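Local atomic coordinates of adhesin LabA (Helicobacter pylori, PDB entry 6GMM), a protein that probably serves as a lectin-type outer-membrane adhesin that attaches the bacterium to LacdiNAc-bearing glycans of the gastric mucosa. Residues Lys421-Asn426 with Ile431-Tyr436; His99-Asn104 with Thr109-Gly114; Asn36-Asn41 with Gln288-Asn293. All coordinates share one frame; numbering follows the deposited sequence.

Contact 1. Residues Lys421-Asn426 with Ile431-Tyr436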
loop_
_atom_site.group_PDB
_atom_site.type_symbol
_atom_site.label_atom_id
_atom_site.label_comp_id
_atom_site.label_asym_id
_atom_site.label_seq_id
_atom_site.Cartn_x
_atom_site.Cartn_y
_atom_site.Cartn_z
ATOM N N LYS A 421 3.761 -41.676 12.973
ATOM C CA LYS A 421 5.172 -41.379 12.771
ATOM C C LYS A 421 5.917 -42.668 12.392
ATOM O O LYS A 421 5.571 -43.766 12.849
ATOM C CB LYS A 421 5.815 -40.581 13.922
ATOM C CG LYS A 421 5.739 -41.220 15.299
ATOM C CD LYS A 421 6.343 -40.266 16.330
ATOM C CE LYS A 421 7.496 -40.863 17.102
ATOM N NZ LYS A 421 8.102 -39.874 18.034
ATOM N N LYS A 422 6.848 -42.535 11.455
ATOM C CA LYS A 422 7.654 -43.631 10.926
ATOM C C LYS A 422 9.111 -43.202 11.112
ATOM O O LYS A 422 9.460 -42.072 10.768
ATOM C CB LYS A 422 7.332 -43.806 9.430
ATOM C CG LYS A 422 7.331 -45.235 8.905
ATOM C CD LYS A 422 6.009 -45.571 8.181
ATOM C CE LYS A 422 5.940 -45.123 6.737
ATOM N NZ LYS A 422 4.540 -45.121 6.222
ATOM N N THR A 423 9.946 -44.071 11.689
ATOM C CA THR A 423 11.366 -43.756 11.874
ATOM C C THR A 423 12.144 -44.000 10.558
ATOM O O THR A 423 11.724 -44.795 9.716
ATOM C CB THR A 423 11.973 -44.523 13.079
ATOM O OG1 THR A 423 10.985 -44.718 14.093
ATOM C CG2 THR A 423 13.183 -43.810 13.685
ATOM N N ASN A 424 13.248 -43.274 10.380
ATOM C CA ASN A 424 14.177 -43.378 9.253
ATOM C C ASN A 424 15.568 -42.992 9.805
ATOM O O ASN A 424 15.993 -41.847 9.627
ATOM C CB ASN A 424 13.751 -42.461 8.074
ATOM C CG ASN A 424 14.534 -42.673 6.787
ATOM O OD1 ASN A 424 15.072 -43.760 6.501
ATOM N ND2 ASN A 424 14.568 -41.650 5.950
ATOM N N PRO A 425 16.272 -43.892 10.535
ATOM C CA PRO A 425 17.589 -43.510 11.091
ATOM C C PRO A 425 18.699 -43.415 10.039
ATOM O O PRO A 425 19.813 -43.003 10.357
ATOM C CB PRO A 425 17.876 -44.595 12.146
ATOM C CG PRO A 425 16.700 -45.544 12.116
ATOM C CD PRO A 425 15.946 -45.299 10.850
ATOM N N ASN A 426 18.383 -43.799 8.788
ATOM C CA ASN A 426 19.278 -43.777 7.635
ATOM C C ASN A 426 19.300 -42.387 6.978
ATOM O O ASN A 426 20.216 -42.109 6.192
ATOM C CB ASN A 426 18.841 -44.839 6.615
ATOM C CG ASN A 426 19.951 -45.367 5.734
ATOM O OD1 ASN A 426 20.891 -46.037 6.191
ATOM N ND2 ASN A 426 19.833 -45.128 4.436
ATOM N N ILE A 431 16.542 -36.026 9.415
ATOM C CA ILE A 431 15.106 -36.031 9.703
ATOM C C ILE A 431 14.771 -37.510 9.983
ATOM O O ILE A 431 14.268 -38.238 9.115
ATOM C CB ILE A 431 14.256 -35.380 8.560
ATOM C CG1 ILE A 431 14.742 -33.938 8.246
ATOM C CG2 ILE A 431 12.746 -35.392 8.903
ATOM C CD1 ILE A 431 14.533 -33.506 6.792
ATOM N N GLN A 432 15.130 -37.947 11.201
ATOM C CA GLN A 432 14.962 -39.320 11.685
ATOM C C GLN A 432 13.498 -39.742 11.837
ATOM O O GLN A 432 13.214 -40.937 11.827
ATOM C CB GLN A 432 15.754 -39.561 12.989
ATOM C CG GLN A 432 15.333 -38.705 14.188
ATOM C CD GLN A 432 16.106 -37.410 14.279
ATOM O OE1 GLN A 432 17.258 -37.377 14.727
ATOM N NE2 GLN A 432 15.483 -36.311 13.880
ATOM N N ASP A 433 12.574 -38.780 11.999
ATOM C CA ASP A 433 11.156 -39.107 12.153
ATOM C C ASP A 433 10.326 -38.458 11.067
ATOM O O ASP A 433 10.402 -37.241 10.844
ATOM C CB ASP A 433 10.639 -38.770 13.561
ATOM C CG ASP A 433 11.130 -39.740 14.618
ATOM O OD1 ASP A 433 12.252 -39.541 15.127
ATOM O OD2 ASP A 433 10.400 -40.715 14.918
ATOM N N ASN A 434 9.595 -39.304 10.344
ATOM C CA ASN A 434 8.723 -38.912 9.256
ATOM C C ASN A 434 7.313 -38.909 9.799
ATOM O O ASN A 434 6.826 -39.941 10.265
ATOM C CB ASN A 434 8.880 -39.872 8.082
ATOM C CG ASN A 434 9.785 -39.351 6.993
ATOM O OD1 ASN A 434 10.824 -38.715 7.246
ATOM N ND2 ASN A 434 9.408 -39.621 5.748
ATOM N N TYR A 435 6.685 -37.732 9.815
ATOM C CA TYR A 435 5.348 -37.590 10.362
ATOM C C TYR A 435 4.318 -37.628 9.258
ATOM O O TYR A 435 4.607 -37.270 8.110
ATOM C CB TYR A 435 5.232 -36.328 11.219
ATOM C CG TYR A 435 6.062 -36.384 12.483
ATOM C CD1 TYR A 435 5.525 -36.869 13.669
ATOM C CD2 TYR A 435 7.373 -35.904 12.505
ATOM C CE1 TYR A 435 6.274 -36.893 14.845
ATOM C CE2 TYR A 435 8.134 -35.929 13.674
ATOM C CZ TYR A 435 7.582 -36.435 14.839
ATOM O OH TYR A 435 8.330 -36.498 15.987
ATOM N N TYR A 436 3.138 -38.147 9.588
ATOM C CA TYR A 436 2.060 -38.327 8.632
ATOM C C TYR A 436 0.747 -37.927 9.254
ATOM O O TYR A 436 0.633 -37.836 10.478
ATOM C CB TYR A 436 2.018 -39.809 8.156
ATOM C CG TYR A 436 3.305 -40.268 7.495
ATOM C CD1 TYR A 436 3.496 -40.128 6.122
ATOM C CD2 TYR A 436 4.333 -40.844 8.242
ATOM C CE1 TYR A 436 4.685 -40.526 5.512
ATOM C CE2 TYR A 436 5.531 -41.235 7.644
ATOM C CZ TYR A 436 5.702 -41.075 6.277
ATOM O OH TYR A 436 6.876 -41.462 5.680
#
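Lys422 and Asn434 face each other as a hydrogen-bonded pair of the antiparallel beta hairpin formed by strands 419-423 and 433-437. Lys422 N donates to Asn434 O at 2.9 Å and Asn434 N returns a bond to Lys422 O at 2.8 Å, both close to straight. Past the strand end, Asn424 N still donates to Gln432 O (2.7 Å), from 29° out of the Gln432 carbonyl plane.

On the face that Lys422 shares with Asn434, the lysine side chain bends at chi2 and chi3 and crosses that of Tyr436 at about a right angle. This brings NZ over one ring face, 4.5 Å from the Tyr436 centroid, a cation-pi contact. A long, flexible lysine suits the exposed strand, because its methylenes pack while its charge stays near solvent. The other face carries Lys421, Thr423, Asp433 and Tyr435. There Lys421 runs alongside Tyr435, with CD 3.7 Å from Tyr435 CE1, and Lys421 NZ makes a long salt bridge to Asp433 OD2 (4.0 Å).

Farther out, Tyr435 lies against Leu395 of helix 388-408, and Tyr392 OH of that helix bonds to Asp433 O. Within the second strand the Asn434 amide probably limits movement of the Tyr436 ring: ND2 donates in its own amide plane to Tyr436 OH at 3.1 Å.

Contact 2. Residues His99-Asn104 with Thr109-Gly114; sequences HNTPSN and TTITCG
The backbone of His99-Asn104 turns across the start of Thr109-Gly114, and Thr101 N donates to Thr109 O (2.9 Å) from a position tilted 31° out of the carbonyl plane. The contact closes the connection of a small antiparallel beta hairpin, strands 96-98 and 111-113, within the SabA-like adhesion domain. Asn100 turns the chain in a left-handed backbone conformation (phi 58°), which asparagine tolerates better than most residues with a side chain.

The side chains of His99 and Thr110 lie side by side and point the same way. The methyl CG2 of Thr110 sits over one face of the imidazole, 3.7 Å from the His99 ring centroid and displaced toward the rim, a CH-pi contact. With chi1 at -45°, Thr110 turns its methyl to the ring and its hydroxyl toward a water; threonine suits the place by offering a group to each. Thr101 divides its branches similarly: OG1 lies 3.2 Å from Thr109 O, at best a weak bond, while CG2 packs 3.9 Å from Ile111 CG2, the two side chains crossing at about a right angle. Tyr131 of helix 128-145 touches both Thr101 and Ile111, which joins this apolar patch to the helix.

The strand is anchored farther along by the disulfide between Cys113 and Cys83, and the loop by Ser103 N, which donates to Glu328. Near the surface, one water joins the two segments: it accepts from Asn100 N at 2.9 Å and hydrogen-bonds to Thr109 OG1 and Thr110 OG1, each 2.8 Å away.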
loop_
_atom_site.group_PDB
_atom_site.type_symbol
_atom_site.label_atom_id
_atom_site.label_comp_id
_atom_site.label_asym_id
_atom_site.label_seq_id
_atom_site.Cartn_x
_atom_site.Cartn_y
_atom_site.Cartn_z
ATOM N N HIS A 99 2.926 31.604 -10.554
ATOM C CA HIS A 99 2.611 31.191 -11.915
ATOM C C HIS A 99 2.345 29.693 -11.961
ATOM O O HIS A 99 2.754 28.955 -11.053
ATOM C CB HIS A 99 3.785 31.517 -12.819
ATOM C CG HIS A 99 3.901 32.976 -13.078
ATOM N ND1 HIS A 99 4.575 33.812 -12.205
ATOM C CD2 HIS A 99 3.325 33.720 -14.046
ATOM C CE1 HIS A 99 4.423 35.028 -12.691
ATOM N NE2 HIS A 99 3.672 35.023 -13.795
ATOM N N ASN A 100 1.717 29.237 -13.067
ATOM C CA ASN A 100 1.412 27.838 -13.352
ATOM C C ASN A 100 0.551 27.196 -12.288
ATOM O O ASN A 100 0.537 25.983 -12.184
ATOM C CB ASN A 100 2.695 27.024 -13.616
ATOM C CG ASN A 100 3.650 27.719 -14.541
ATOM O OD1 ASN A 100 3.301 28.088 -15.675
ATOM N ND2 ASN A 100 4.869 27.928 -14.069
ATOM N N THR A 101 -0.214 27.993 -11.534
ATOM C CA THR A 101 -1.105 27.441 -10.523
ATOM C C THR A 101 -2.290 26.675 -11.184
ATOM O O THR A 101 -2.487 26.785 -12.406
ATOM C CB THR A 101 -1.593 28.543 -9.551
ATOM O OG1 THR A 101 -2.450 29.460 -10.237
ATOM C CG2 THR A 101 -0.447 29.251 -8.839
ATOM N N PRO A 102 -3.082 25.891 -10.401
ATOM C CA PRO A 102 -4.222 25.197 -11.015
ATOM C C PRO A 102 -5.166 26.163 -11.720
ATOM O O PRO A 102 -5.487 27.214 -11.188
ATOM C CB PRO A 102 -4.938 24.544 -9.823
ATOM C CG PRO A 102 -3.939 24.498 -8.730
ATOM C CD PRO A 102 -2.994 25.620 -8.941
ATOM N N SER A 103 -5.576 25.809 -12.931
ATOM C CA SER A 103 -6.547 26.544 -13.731
ATOM C C SER A 103 -7.777 26.923 -12.865
ATOM O O SER A 103 -8.341 26.059 -12.158
ATOM C CB SER A 103 -7.021 25.659 -14.880
ATOM O OG SER A 103 -6.142 25.714 -15.990
ATOM N N ASN A 104 -8.177 28.201 -12.908
ATOM C CA ASN A 104 -9.350 28.652 -12.163
ATOM C C ASN A 104 -10.609 28.477 -13.020
ATOM O O ASN A 104 -10.518 27.894 -14.107
ATOM C CB ASN A 104 -9.165 30.067 -11.571
ATOM C CG ASN A 104 -9.039 31.203 -12.564
ATOM O OD1 ASN A 104 -9.657 31.217 -13.627
ATOM N ND2 ASN A 104 -8.301 32.237 -12.187
ATOM N N THR A 109 -4.035 30.918 -14.769
ATOM C CA THR A 109 -2.971 30.094 -14.146
ATOM C C THR A 109 -1.977 30.960 -13.331
ATOM O O THR A 109 -0.940 30.473 -12.925
ATOM C CB THR A 109 -2.246 29.220 -15.195
ATOM O OG1 THR A 109 -1.608 30.050 -16.174
ATOM C CG2 THR A 109 -3.169 28.194 -15.863
ATOM N N THR A 110 -2.280 32.248 -13.112
ATOM C CA THR A 110 -1.415 33.160 -12.330
ATOM C C THR A 110 -2.258 33.785 -11.226
ATOM O O THR A 110 -3.379 34.236 -11.481
ATOM C CB THR A 110 -0.726 34.215 -13.214
ATOM O OG1 THR A 110 -0.206 33.586 -14.391
ATOM C CG2 THR A 110 0.402 34.973 -12.472
ATOM N N ILE A 111 -1.730 33.760 -10.005
ATOM C CA ILE A 111 -2.410 34.285 -8.836
ATOM C C ILE A 111 -1.501 35.215 -8.037
ATOM O O ILE A 111 -0.305 34.936 -7.887
ATOM C CB ILE A 111 -2.965 33.114 -7.958
ATOM C CG1 ILE A 111 -4.113 33.595 -7.055
ATOM C CG2 ILE A 111 -1.866 32.443 -7.129
ATOM C CD1 ILE A 111 -5.057 32.508 -6.572
ATOM N N THR A 112 -2.074 36.305 -7.520
ATOM C CA THR A 112 -1.371 37.198 -6.628
ATOM C C THR A 112 -2.049 37.096 -5.264
ATOM O O THR A 112 -3.276 37.234 -5.162
ATOM C CB THR A 112 -1.280 38.639 -7.211
ATOM O OG1 THR A 112 -0.442 38.625 -8.372
ATOM C CG2 THR A 112 -0.727 39.635 -6.211
ATOM N N CYS A 113 -1.256 36.811 -4.229
ATOM C CA CYS A 113 -1.729 36.741 -2.841
ATOM C C CYS A 113 -1.503 38.123 -2.298
ATOM O O CYS A 113 -0.458 38.368 -1.695
ATOM C CB CYS A 113 -0.958 35.703 -2.021
ATOM S SG CYS A 113 -1.114 33.991 -2.596
ATOM N N GLY A 114 -2.431 39.037 -2.579
ATOM C CA GLY A 114 -2.315 40.426 -2.139
ATOM C C GLY A 114 -3.495 40.972 -1.359
ATOM O O GLY A 114 -3.640 42.197 -1.262
HETATM O O HOH W 1 0.768 31.065 -15.061
#

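Contact 3. Residues Asn36-Asn41 with Gln288-Asn293; sequences NNARGN and QSMFAN
Met290 points from helix 287-311 toward helix 32-50 and meets Ala38 and Arg39 in a helix-to-helix packing contact of the largely helical adhesin. Its CG is anti to the backbone nitrogen (chi1 -179°) and the chain continues extended, which carries the thioether across to helix 32-50, where the nearest CA atoms, those of Arg39 and Met290, are 7.3 Å apart.

The end of the side chain divides its contacts. The terminal methyl CE comes against Ala38 CB at 3.7 Å; alanine is apt here because its short side chain lets the methionine methyl come close to the helix. The sulfur instead meets the aliphatic part of Arg39, whose side chain crosses that of Met290 at about a right angle. Arginine suits this edge of a buried contact, because its methylenes pack while its charged end is carried onward, bent at chi3 (87°). There the guanidinium makes a cation-pi contact with Phe286 and a weak hydrogen bond through NH1 to Gln269.

Met290 also touches Leu42, one turn along helix 32-50 from Ala38, and Ala382 of helix 369-386, placing the methionine of helix 287-311 between those two helices. The contact with arginine is made between Met290 SD and Arg39 CG, 3.7 Å apart.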
loop_
_atom_site.group_PDB
_atom_site.type_symbol
_atom_site.label_atom_id
_atom_site.label_comp_id
_atom_site.label_asym_id
_atom_site.label_seq_id
_atom_site.Cartn_x
_atom_site.Cartn_y
_atom_site.Cartn_z
ATOM N N ASN A 36 14.370 -23.775 -4.614
ATOM C CA ASN A 36 14.734 -23.041 -5.842
ATOM C C ASN A 36 13.497 -22.398 -6.446
ATOM O O ASN A 36 13.550 -21.230 -6.815
ATOM C CB ASN A 36 15.405 -23.958 -6.882
ATOM C CG ASN A 36 16.790 -24.433 -6.510
ATOM O OD1 ASN A 36 17.509 -23.815 -5.711
ATOM N ND2 ASN A 36 17.207 -25.525 -7.118
ATOM N N ASN A 37 12.365 -23.134 -6.501
ATOM C CA ASN A 37 11.113 -22.561 -7.032
ATOM C C ASN A 37 10.651 -21.336 -6.256
ATOM O O ASN A 37 10.300 -20.329 -6.884
ATOM C CB ASN A 37 10.009 -23.620 -7.108
ATOM C CG ASN A 37 10.307 -24.686 -8.124
ATOM O OD1 ASN A 37 11.170 -24.518 -9.004
ATOM N ND2 ASN A 37 9.622 -25.827 -8.006
ATOM N N ALA A 38 10.710 -21.379 -4.909
ATOM C CA ALA A 38 10.281 -20.230 -4.082
ATOM C C ALA A 38 11.207 -19.015 -4.226
ATOM O O ALA A 38 10.732 -17.878 -4.339
ATOM C CB ALA A 38 10.154 -20.641 -2.629
ATOM N N ARG A 39 12.524 -19.265 -4.297
ATOM C CA ARG A 39 13.523 -18.207 -4.452
ATOM C C ARG A 39 13.394 -17.551 -5.811
ATOM O O ARG A 39 13.411 -16.329 -5.873
ATOM C CB ARG A 39 14.950 -18.706 -4.150
ATOM C CG ARG A 39 15.157 -18.983 -2.670
ATOM C CD ARG A 39 16.464 -19.687 -2.416
ATOM N NE ARG A 39 17.575 -18.753 -2.264
ATOM C CZ ARG A 39 18.857 -19.099 -2.325
ATOM N NH1 ARG A 39 19.804 -18.183 -2.169
ATOM N NH2 ARG A 39 19.202 -20.363 -2.552
ATOM N N GLY A 40 13.174 -18.351 -6.861
ATOM C CA GLY A 40 12.957 -17.857 -8.220
ATOM C C GLY A 40 11.662 -17.071 -8.308
ATOM O O GLY A 40 11.613 -16.023 -8.971
ATOM N N ASN A 41 10.610 -17.529 -7.577
ATOM C CA ASN A 41 9.325 -16.804 -7.518
ATOM C C ASN A 41 9.474 -15.420 -6.876
ATOM O O ASN A 41 8.795 -14.488 -7.297
ATOM C CB ASN A 41 8.289 -17.568 -6.703
ATOM C CG ASN A 41 7.653 -18.748 -7.358
ATOM O OD1 ASN A 41 7.648 -18.908 -8.584
ATOM N ND2 ASN A 41 7.047 -19.584 -6.525
ATOM N N GLN A 288 17.101 -16.294 6.111
ATOM C CA GLN A 288 16.771 -15.059 6.826
ATOM C C GLN A 288 16.384 -13.915 5.896
ATOM O O GLN A 288 15.328 -13.313 6.087
ATOM C CB GLN A 288 17.918 -14.632 7.753
ATOM C CG GLN A 288 17.426 -14.106 9.091
ATOM C CD GLN A 288 17.255 -15.220 10.087
ATOM O OE1 GLN A 288 18.212 -15.636 10.754
ATOM N NE2 GLN A 288 16.031 -15.726 10.209
ATOM N N SER A 289 17.239 -13.625 4.883
ATOM C CA SER A 289 16.985 -12.581 3.881
ATOM C C SER A 289 15.819 -13.019 2.962
ATOM O O SER A 289 15.044 -12.185 2.513
ATOM C CB SER A 289 18.248 -12.302 3.073
ATOM O OG SER A 289 18.704 -13.480 2.425
ATOM N N MET A 290 15.658 -14.332 2.746
ATOM C CA MET A 290 14.560 -14.872 1.935
ATOM C C MET A 290 13.235 -14.563 2.631
ATOM O O MET A 290 12.305 -14.090 1.971
ATOM C CB MET A 290 14.749 -16.371 1.673
ATOM C CG MET A 290 13.643 -16.993 0.820
ATOM S SD MET A 290 13.808 -18.795 0.735
ATOM C CE MET A 290 12.115 -19.275 0.231
ATOM N N PHE A 291 13.199 -14.723 3.970
ATOM C CA PHE A 291 12.039 -14.421 4.804
ATOM C C PHE A 291 11.718 -12.913 4.773
ATOM O O PHE A 291 10.582 -12.507 4.463
ATOM C CB PHE A 291 12.294 -14.887 6.240
ATOM C CG PHE A 291 11.213 -14.504 7.216
ATOM C CD1 PHE A 291 9.914 -14.975 7.062
ATOM C CD2 PHE A 291 11.468 -13.597 8.235
ATOM C CE1 PHE A 291 8.899 -14.588 7.940
ATOM C CE2 PHE A 291 10.447 -13.201 9.112
ATOM C CZ PHE A 291 9.171 -13.703 8.957
ATOM N N ALA A 292 12.728 -12.083 5.084
ATOM C CA ALA A 292 12.570 -10.640 5.090
ATOM C C ALA A 292 12.051 -10.128 3.723
ATOM O O ALA A 292 11.204 -9.217 3.684
ATOM C CB ALA A 292 13.889 -9.993 5.429
ATOM N N ASN A 293 12.541 -10.712 2.613
ATOM C CA ASN A 293 12.122 -10.296 1.274
ATOM C C ASN A 293 10.619 -10.549 1.073
ATOM O O ASN A 293 9.897 -9.635 0.730
ATOM C CB ASN A 293 12.958 -10.986 0.185
ATOM C CG ASN A 293 12.571 -10.618 -1.231
ATOM O OD1 ASN A 293 11.833 -9.666 -1.485
ATOM N ND2 ASN A 293 13.133 -11.293 -2.197
#

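Contacts 1 and 2 both belong to small antiparallel hairpins, but they lie on opposite sides of the chain's centre, with their own centres about 76 Å apart. Contact 1 is a surface contact and contact 2 is partly buried; both rely on backbone hydrogen bonds, the first adding a salt bridge and a cation-pi contact, the second a CH-pi contact of threonine on histidine and a bridging water. Contact 3, the buried one, joins two helices far apart in sequence through apolar and thioether packing alone. It is on the same side as contact 1, about 15 Å away between nearest atoms. Along the chain, contact 2 is nested within the loop that contact 3 closes, whereas contact 1 follows later.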